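Local coordinates for protein galactan 1,3-beta-galactosidase (Phanerochaete chrysosporium, PDB 7BYS) that probably releases galactose from the ends of beta-1,3-galactan chains, as an exo-acting family 43 glycoside hydrolase that also carries a calcium-bearing carbohydrate-binding module, at residues A133-E138 against A150-A155; F162-L167 against Q177-N182. All blocks are in the same frame, centred on the assembly; numbering follows the deposited sequence. Where two conformers were deposited one is given.

Interaction 1: A133-E138 against A150-A155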
loop_
_atom_site.group_PDB
_atom_site.type_symbol
_atom_site.label_atom_id
_atom_site.label_comp_id
_atom_site.label_asym_id
_atom_site.label_seq_id
_atom_site.Cartn_x
_atom_site.Cartn_y
_atom_site.Cartn_z
ATOM N N ALA A 133 15.645 4.067 23.369
ATOM C CA ALA A 133 16.206 4.265 22.037
ATOM C C ALA A 133 15.131 4.761 21.079
ATOM O O ALA A 133 13.937 4.721 21.375
ATOM C CB ALA A 133 16.825 2.962 21.515
ATOM N N ASP A 134 15.583 5.249 19.924
ATOM C CA ASP A 134 14.681 5.753 18.900
ATOM C C ASP A 134 13.735 4.663 18.424
ATOM O O ASP A 134 14.098 3.488 18.304
ATOM C CB ASP A 134 15.472 6.173 17.660
ATOM C CG ASP A 134 16.253 7.450 17.852
ATOM O OD1 ASP A 134 16.159 8.079 18.934
ATOM O OD2 ASP A 134 16.972 7.824 16.894
ATOM N N SER A 135 12.522 5.085 18.096
ATOM C CA SER A 135 11.598 4.262 17.325
ATOM C C SER A 135 10.884 5.180 16.349
ATOM O O SER A 135 10.240 6.149 16.764
ATOM C CB SER A 135 10.596 3.569 18.252
ATOM O OG SER A 135 9.681 2.768 17.519
ATOM N N ARG A 136 10.997 4.879 15.054
ATOM C CA ARG A 136 10.280 5.643 14.042
ATOM C C ARG A 136 9.246 4.742 13.372
ATOM O O ARG A 136 8.268 4.374 14.025
ATOM C CB ARG A 136 11.243 6.375 13.100
ATOM C CG ARG A 136 11.887 7.565 13.793
ATOM C CD ARG A 136 12.832 8.329 12.876
ATOM N NE ARG A 136 13.389 9.510 13.532
ATOM C CZ ARG A 136 14.448 9.496 14.336
ATOM N NH1 ARG A 136 15.076 8.365 14.623
ATOM N NH2 ARG A 136 14.869 10.631 14.884
ATOM N N ASP A 137 9.433 4.330 12.116
ATOM C CA ASP A 137 8.493 3.363 11.547
ATOM C C ASP A 137 8.464 2.124 12.433
ATOM O O ASP A 137 9.508 1.646 12.891
ATOM C CB ASP A 137 8.965 2.902 10.169
ATOM C CG ASP A 137 8.609 3.857 9.052
ATOM O OD1 ASP A 137 8.185 4.993 9.313
ATOM O OD2 ASP A 137 8.807 3.459 7.893
ATOM N N GLU A 138 7.268 1.602 12.680
ATOM C CA GLU A 138 7.132 0.452 13.562
ATOM C C GLU A 138 5.987 -0.426 13.092
ATOM O O GLU A 138 5.140 -0.012 12.293
ATOM C CB GLU A 138 6.941 0.861 15.036
ATOM C CG GLU A 138 5.856 1.907 15.314
ATOM C CD GLU A 138 4.456 1.491 14.875
ATOM O OE1 GLU A 138 3.819 2.285 14.170
ATOM O OE2 GLU A 138 3.994 0.368 15.205
ATOM N N ALA A 150 3.751 -10.705 22.083
ATOM C CA ALA A 150 3.763 -9.643 21.093
ATOM C C ALA A 150 5.123 -8.955 21.058
ATOM O O ALA A 150 5.884 -8.964 22.039
ATOM C CB ALA A 150 2.654 -8.629 21.380
ATOM N N TYR A 151 5.412 -8.348 19.902
ATOM C CA TYR A 151 6.713 -7.761 19.616
ATOM C C TYR A 151 6.552 -6.433 18.895
ATOM O O TYR A 151 5.701 -6.296 18.005
ATOM C CB TYR A 151 7.521 -8.708 18.715
ATOM C CG TYR A 151 7.757 -10.054 19.338
ATOM C CD1 TYR A 151 6.781 -11.040 19.313
ATOM C CD2 TYR A 151 8.964 -10.333 19.969
ATOM C CE1 TYR A 151 6.994 -12.275 19.902
ATOM C CE2 TYR A 151 9.198 -11.568 20.551
ATOM C CZ TYR A 151 8.213 -12.530 20.519
ATOM O OH TYR A 151 8.459 -13.761 21.097
ATOM N N LEU A 152 7.364 -5.460 19.292
ATOM C CA LEU A 152 7.544 -4.226 18.538
ATOM C C LEU A 152 8.637 -4.446 17.497
ATOM O O LEU A 152 9.732 -4.923 17.820
ATOM C CB LEU A 152 7.940 -3.083 19.481
ATOM C CG LEU A 152 8.145 -1.731 18.800
ATOM C CD1 LEU A 152 6.815 -1.204 18.312
ATOM C CD2 LEU A 152 8.807 -0.728 19.753
ATOM N N LEU A 153 8.343 -4.099 16.252
ATOM C CA LEU A 153 9.300 -4.115 15.149
ATOM C C LEU A 153 9.559 -2.659 14.795
ATOM O O LEU A 153 8.600 -1.916 14.570
ATOM C CB LEU A 153 8.669 -4.805 13.934
ATOM C CG LEU A 153 7.776 -6.031 14.183
ATOM C CD1 LEU A 153 7.284 -6.578 12.840
ATOM C CD2 LEU A 153 8.494 -7.124 14.985
ATOM N N TYR A 154 10.824 -2.225 14.783
ATOM C CA TYR A 154 11.026 -0.780 14.704
ATOM C C TYR A 154 12.373 -0.372 14.129
ATOM O O TYR A 154 13.400 -0.986 14.419
ATOM C CB TYR A 154 10.804 -0.079 16.051
ATOM C CG TYR A 154 11.593 -0.572 17.253
ATOM C CD1 TYR A 154 11.435 -1.862 17.752
ATOM C CD2 TYR A 154 12.434 0.294 17.945
ATOM C CE1 TYR A 154 12.115 -2.280 18.887
ATOM C CE2 TYR A 154 13.120 -0.122 19.083
ATOM C CZ TYR A 154 12.953 -1.412 19.543
ATOM O OH TYR A 154 13.607 -1.858 20.673
ATOM N N ALA A 155 12.349 0.723 13.368
ATOM C CA ALA A 155 13.554 1.402 12.916
ATOM C C ALA A 155 14.085 2.253 14.061
ATOM O O ALA A 155 13.383 3.132 14.578
ATOM C CB ALA A 155 13.218 2.277 11.710
HETATM O O HOH W 1 14.692 5.544 13.888
#
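Y154 has CG in the crowded position between its backbone N and carbonyl carbon (chi1 55°). Its CB lies 3.4 Å from S135 OG, and CD2 carries the ring edge to D134 O, 3.6 Å away in the ring plane. L152 CD2 sits 3.5 Å above one face of the Y154 ring, offset toward its rim. At the tip, OH hydrogen-bonds to S165 OG on the next strand. An alanine in place of Y154 would lose the ring and hydroxyl, and would probably loosen the packing against D134 O and S135 and the tie to S165. The backbones join: R136 N donates to A155 O (3.0 Å), and A155 N returns a nearly straight bond (168°) to D137 O, close to its C=O axis. E138 pairs with Y154 as an antiparallel non-hydrogen-bonded pair. The R136 side chain is extended from CG to NE, and its NH1 forms a salt bridge with D134 OD2 from above the carboxylate plane (3.0 Å); D134 OD1 also pairs with K129. D137, a galactose contact in a sugar-bound structure, accepts at OD2 from A188 N. This is the run-in to the first strand of a beta-propeller blade, bringing D137 to the galactose site.

Interaction 2: F162-L167 against Q177-N182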
loop_
_atom_site.group_PDB
_atom_site.type_symbol
_atom_site.label_atom_id
_atom_site.label_comp_id
_atom_site.label_asym_id
_atom_site.label_seq_id
_atom_site.Cartn_x
_atom_site.Cartn_y
_atom_site.Cartn_z
ATOM N N PHE A 162 17.722 -1.864 12.791
ATOM C CA PHE A 162 16.366 -2.387 12.858
ATOM C C PHE A 162 16.238 -3.360 14.022
ATOM O O PHE A 162 17.038 -4.295 14.149
ATOM C CB PHE A 162 15.987 -3.108 11.564
ATOM C CG PHE A 162 14.569 -3.559 11.564
ATOM C CD1 PHE A 162 13.552 -2.641 11.355
ATOM C CD2 PHE A 162 14.241 -4.876 11.836
ATOM C CE1 PHE A 162 12.222 -3.045 11.394
ATOM C CE2 PHE A 162 12.922 -5.283 11.888
ATOM C CZ PHE A 162 11.919 -4.369 11.670
ATOM N N LYS A 163 15.214 -3.166 14.844
ATOM C CA LYS A 163 15.074 -3.905 16.086
ATOM C C LYS A 163 13.742 -4.637 16.166
ATOM O O LYS A 163 12.708 -4.153 15.681
ATOM C CB LYS A 163 15.201 -2.968 17.280
ATOM C CG LYS A 163 16.610 -2.430 17.439
ATOM C CD LYS A 163 16.726 -1.401 18.548
ATOM C CE LYS A 163 18.161 -0.880 18.620
ATOM N NZ LYS A 163 18.233 0.367 19.439
ATOM N N ILE A 164 13.776 -5.791 16.822
ATOM C CA ILE A 164 12.586 -6.510 17.248
ATOM C C ILE A 164 12.700 -6.689 18.750
ATOM O O ILE A 164 13.732 -7.167 19.237
ATOM C CB ILE A 164 12.487 -7.879 16.562
ATOM C CG1 ILE A 164 12.435 -7.683 15.039
ATOM C CG2 ILE A 164 11.268 -8.624 17.072
ATOM C CD1 ILE A 164 12.435 -8.982 14.258
ATOM N N SER A 165 11.671 -6.281 19.484
ATOM C CA SER A 165 11.732 -6.362 20.936
ATOM C C SER A 165 10.403 -6.857 21.473
ATOM O O SER A 165 9.352 -6.522 20.929
ATOM C CB SER A 165 12.060 -4.999 21.534
ATOM O OG SER A 165 13.354 -4.580 21.124
ATOM N N ARG A 166 10.455 -7.647 22.540
ATOM C CA ARG A 166 9.262 -8.258 23.107
ATOM C C ARG A 166 8.525 -7.290 24.030
ATOM O O ARG A 166 9.142 -6.537 24.793
ATOM C CB ARG A 166 9.669 -9.517 23.876
ATOM C CG ARG A 166 8.511 -10.310 24.460
ATOM C CD ARG A 166 8.931 -11.728 24.860
ATOM N NE ARG A 166 10.167 -11.740 25.640
ATOM C CZ ARG A 166 10.236 -11.683 26.966
ATOM N NH1 ARG A 166 11.424 -11.691 27.559
ATOM N NH2 ARG A 166 9.132 -11.614 27.705
ATOM N N LEU A 167 7.192 -7.300 23.945
ATOM C CA LEU A 167 6.340 -6.515 24.832
ATOM C C LEU A 167 6.026 -7.299 26.096
ATOM O O LEU A 167 6.027 -8.533 26.095
ATOM C CB LEU A 167 5.011 -6.189 24.150
ATOM C CG LEU A 167 5.094 -5.484 22.795
ATOM C CD1 LEU A 167 3.709 -5.068 22.349
ATOM C CD2 LEU A 167 6.036 -4.301 22.869
ATOM N N GLN A 177 15.031 -6.704 24.317
ATOM C CA GLN A 177 15.405 -6.792 22.913
ATOM C C GLN A 177 15.528 -8.252 22.513
ATOM O O GLN A 177 16.017 -9.091 23.276
ATOM C CB GLN A 177 16.747 -6.117 22.674
ATOM C CG GLN A 177 17.022 -5.807 21.207
ATOM C CD GLN A 177 18.140 -4.796 21.028
ATOM O OE1 GLN A 177 17.962 -3.608 21.293
ATOM N NE2 GLN A 177 19.302 -5.267 20.593
ATOM N N VAL A 178 15.080 -8.560 21.304
ATOM C CA VAL A 178 15.092 -9.916 20.795
ATOM C C VAL A 178 16.031 -10.058 19.602
ATOM O O VAL A 178 16.742 -11.062 19.479
ATOM C CB VAL A 178 13.652 -10.354 20.441
ATOM C CG1 VAL A 178 13.639 -11.704 19.793
ATOM C CG2 VAL A 178 12.798 -10.356 21.700
ATOM N N SER A 179 16.049 -9.061 18.717
ATOM C CA SER A 179 16.861 -9.099 17.511
ATOM C C SER A 179 17.255 -7.676 17.145
ATOM O O SER A 179 16.478 -6.736 17.333
ATOM C CB SER A 179 16.066 -9.708 16.348
ATOM O OG SER A 179 16.781 -9.582 15.129
ATOM N N VAL A 180 18.466 -7.519 16.625
ATOM C CA VAL A 180 18.877 -6.248 16.042
ATOM C C VAL A 180 19.654 -6.519 14.760
ATOM O O VAL A 180 20.534 -7.384 14.728
ATOM C CB VAL A 180 19.681 -5.358 17.013
ATOM C CG1 VAL A 180 20.958 -6.045 17.486
ATOM C CG2 VAL A 180 20.004 -4.018 16.369
ATOM N N MET A 181 19.323 -5.788 13.712
ATOM C CA MET A 181 20.080 -5.801 12.461
ATOM C C MET A 181 20.764 -4.445 12.366
ATOM O O MET A 181 20.154 -3.456 11.951
ATOM C CB MET A 181 19.169 -6.045 11.266
ATOM C CG MET A 181 18.401 -7.338 11.338
ATOM S SD MET A 181 17.207 -7.375 10.000
ATOM C CE MET A 181 18.239 -7.956 8.688
ATOM N N ASN A 182 22.034 -4.404 12.759
ATOM C CA ASN A 182 22.766 -3.146 12.788
ATOM C C ASN A 182 23.115 -2.695 11.376
ATOM O O ASN A 182 23.554 -3.496 10.545
ATOM C CB ASN A 182 24.036 -3.312 13.615
ATOM C CG ASN A 182 23.746 -3.343 15.100
ATOM O OD1 ASN A 182 22.953 -2.543 15.607
ATOM N ND2 ASN A 182 24.377 -4.274 15.804
HETATM O O HOH W 2 15.989 -7.319 13.715
HETATM O O HOH W 3 17.631 -0.583 22.156
#
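A classic beta bulge interrupts this antiparallel hairpin pairing: V178 and S179 both face I164. The carbonyl O of I164 is gripped twice, by V178 N at 2.8 Å and by S179 N at 3.0 Å, both lying in the carbonyl plane. V178 has the near-helical psi (-40°) expected of the first bulge position, and beyond it the register slips by one, so that S165 pairs with Q177. On the other side of the bulge the pairing is regular. I164 N donates to S179 O in a straight bond (172°) that arrives above the carbonyl plane, and F162 and M181 exchange two bonds, M181 N to F162 O being the shorter at 2.8 Å.

K163, S165, V180 and Q177 share one face. K163 runs extended beyond CG, lying side by side with V180, and its CG is 3.9 Å from V180 CG2. Farther out it crosses Q177 obliquely, with CD 3.7 Å from Q177 OE1. A water accepts from K163 NZ and donates to that OE1, while NZ has its own partners in D157 and S156.

F162, I164, S179 and M181 turn to the opposite face. I164 CB packs against S179 CB at 4.0 Å. The F162 ring, with CG anti to the backbone N (chi1 -175°), meets M181 SD obliquely in a Met-aromatic contact, 5.5 Å from sulfur to ring centroid. A second water joins S179 OG to F162 O.

Strand 174-181 is an edge strand of its four-stranded blade, at the end away from strand 138-142, and strand 161-167 lies between it and strand 150-156. On the I164 face the blade meets its successor: F162 rests on P189, I164 on I191, and both I164 and S179 on W225.

In the fold
Both interactions lie in one four-stranded antiparallel sheet, the third of five successive blades in the family 43 beta-propeller, with centres about 8 Å apart. Along the chain interaction 1 closes before interaction 2 opens. Strands 150-156 and 161-167 are neighbours and join them: L152 N meets S165 O at 2.8 Å, a probable hydrogen bond, while Y154 O packs on F162 CD1 and A133 CB on K163 NZ. Interaction 1 joins the loop leading into first strand 138-142 to the second strand and holds D137 of the galactose site; interaction 2 closes the outer edge. They span the blade, and the F162 side chain of strand 161-167 lies about 7 Å from that of D137.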